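Putative 3-hydroxybutyryl-CoA dehydratase (Rhodopseudomonas palustris, PDB 3HIN) probably acts as a lyase of the crotonase (enoyl-CoA hydratase/isomerase) family, perhaps adding water to or removing it from acyl-CoA thioesters. Local coordinates at residues W95-V98 and F99-I102. Residues are numbered along the deposited sequence; the frame is centred on the assembly and turned at random.
Sequences WHRV and FDKI
Arg97 and Asp100, three residues apart on helix 85-103, form an intrahelical salt bridge in which two guanidinium nitrogens converge on one carboxylate oxygen. Arg97 NE lies 3.0 Å from Asp100 OD1 and Arg97 NH1 2.9 Å from the same atom. OD1 sits in the guanidinium plane, so the grip is side-on at the NE/NH1 edge; NH1 arrives on the syn side of the oxygen but tilted out of the carboxylate plane, NE nearly in line with its C-O bond. The two planes are 32° apart, and both nitrogens approach from one face of the carboxylate. The CB of Arg97 points away from residues 99-102, but bends at chi2 (-71°) and chi3 (76°) fold the chain back, bringing its guanidinium alongside Asp100, whose side chain points the same way.

The other carboxylate oxygen is engaged through water: one molecule donates to Asp100 OD2 at 2.7 Å and to His96 O at 2.8 Å. His96 O also accepts the helical bond from Asp100 N, 2.9 Å away, so Asp100 is tied to His96 directly and through solvent. One turn is likewise closed by Phe99 N to Trp95 O at 3.1 Å, whereas Lys101 N reaches Val98 O, an i to i+3 bond.

Trp95, Val98 and Phe99 face inward: all three touch Met45 of helix 42-51, while Phe99 and Ile102 rest on Leu124 and Ala127 of helix 120-127. This part of the helix is therefore two-sided, its apolar side packed against helices 42-51 and 120-127. On its polar side, the double grip on OD1 and the water at OD2 should limit rotation of the carboxylate and would be expected to stabilise its negative charge.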
loop_
_atom_site.group_PDB
_atom_site.type_symbol
_atom_site.label_atom_id
_atom_site.label_comp_id
_atom_site.label_asym_id
_atom_site.label_seq_id
_atom_site.Cartn_x
_atom_site.Cartn_y
_atom_site.Cartn_z
ATOM N N TRP A 95 -17.919 -4.981 -1.032
ATOM C CA TRP A 95 -17.626 -6.325 -1.483
ATOM C C TRP A 95 -16.440 -6.872 -0.712
ATOM O O TRP A 95 -16.421 -8.043 -0.401
ATOM C CB TRP A 95 -17.406 -6.381 -3.002
ATOM C CG TRP A 95 -18.758 -6.405 -3.734
ATOM C CD1 TRP A 95 -19.889 -5.734 -3.376
ATOM C CD2 TRP A 95 -19.096 -7.166 -4.897
ATOM N NE1 TRP A 95 -20.916 -6.009 -4.268
ATOM C CE2 TRP A 95 -20.445 -6.881 -5.212
ATOM C CE3 TRP A 95 -18.386 -8.061 -5.700
ATOM C CZ2 TRP A 95 -21.117 -7.471 -6.300
ATOM C CZ3 TRP A 95 -19.037 -8.630 -6.806
ATOM C CH2 TRP A 95 -20.398 -8.343 -7.082
ATOM N N HIS A 96 -15.458 -6.026 -0.375
ATOM C CA HIS A 96 -14.358 -6.537 0.386
ATOM C C HIS A 96 -14.840 -7.085 1.735
ATOM O O HIS A 96 -14.305 -8.104 2.241
ATOM C CB HIS A 96 -13.305 -5.463 0.605
ATOM C CG HIS A 96 -12.533 -5.136 -0.636
ATOM N ND1 HIS A 96 -11.369 -4.424 -0.595
ATOM C CD2 HIS A 96 -12.802 -5.350 -1.951
ATOM C CE1 HIS A 96 -10.909 -4.247 -1.824
ATOM N NE2 HIS A 96 -11.763 -4.802 -2.673
ATOM N N ARG A 97 -15.852 -6.454 2.317
ATOM C CA ARG A 97 -16.252 -6.918 3.628
ATOM C C ARG A 97 -16.912 -8.293 3.541
ATOM O O ARG A 97 -16.780 -9.119 4.486
ATOM C CB ARG A 97 -17.183 -5.928 4.354
ATOM C CG ARG A 97 -16.582 -4.565 4.564
ATOM C CD ARG A 97 -15.418 -4.524 5.641
ATOM N NE ARG A 97 -14.130 -5.075 5.149
ATOM C CZ ARG A 97 -13.271 -4.411 4.372
ATOM N NH1 ARG A 97 -12.146 -5.011 3.981
ATOM N NH2 ARG A 97 -13.544 -3.171 3.943
ATOM N N VAL A 98 -17.580 -8.562 2.422
ATOM C CA VAL A 98 -18.145 -9.883 2.207
ATOM C C VAL A 98 -16.995 -10.919 2.101
ATOM O O VAL A 98 -17.007 -11.916 2.749
ATOM C CB VAL A 98 -18.968 -9.982 0.909
ATOM C CG1 VAL A 98 -19.394 -11.448 0.704
ATOM C CG2 VAL A 98 -20.196 -8.993 0.884
ATOM N N PHE A 99 -15.985 -10.649 1.272
ATOM C CA PHE A 99 -14.902 -11.635 1.093
ATOM C C PHE A 99 -14.039 -11.816 2.329
ATOM O O PHE A 99 -13.388 -12.863 2.490
ATOM C CB PHE A 99 -14.048 -11.251 -0.116
ATOM C CG PHE A 99 -14.772 -11.397 -1.432
ATOM C CD1 PHE A 99 -15.857 -12.277 -1.536
ATOM C CD2 PHE A 99 -14.366 -10.668 -2.567
ATOM C CE1 PHE A 99 -16.560 -12.445 -2.778
ATOM C CE2 PHE A 99 -15.035 -10.816 -3.801
ATOM C CZ PHE A 99 -16.111 -11.738 -3.905
ATOM N N ASP A 100 -13.980 -10.802 3.201
ATOM C CA ASP A 100 -13.239 -10.986 4.450
ATOM C C ASP A 100 -13.884 -12.133 5.235
ATOM O O ASP A 100 -13.197 -12.855 5.946
ATOM C CB ASP A 100 -13.282 -9.721 5.333
ATOM C CG ASP A 100 -12.227 -8.688 4.966
ATOM O OD1 ASP A 100 -12.485 -7.538 5.327
ATOM O OD2 ASP A 100 -11.171 -8.960 4.308
ATOM N N LYS A 101 -15.210 -12.296 5.149
ATOM C CA LYS A 101 -15.845 -13.394 5.918
ATOM C C LYS A 101 -15.493 -14.761 5.318
ATOM O O LYS A 101 -15.670 -15.758 5.959
ATOM C CB LYS A 101 -17.370 -13.245 5.878
ATOM C CG LYS A 101 -17.842 -11.886 6.364
ATOM C CD LYS A 101 -17.549 -11.697 7.806
ATOM C CE LYS A 101 -18.738 -10.958 8.477
ATOM N NZ LYS A 101 -18.620 -11.112 9.985
ATOM N N ILE A 102 -15.031 -14.801 4.080
ATOM C CA ILE A 102 -14.498 -16.032 3.534
ATOM C C ILE A 102 -13.045 -16.234 3.984
ATOM O O ILE A 102 -12.702 -17.227 4.621
ATOM C CB ILE A 102 -14.492 -15.963 2.016
ATOM C CG1 ILE A 102 -15.909 -15.584 1.513
ATOM C CG2 ILE A 102 -14.042 -17.316 1.427
ATOM C CD1 ILE A 102 -16.120 -15.860 -0.035
HETATM O O HOH W 1 -11.636 -8.692 1.686
#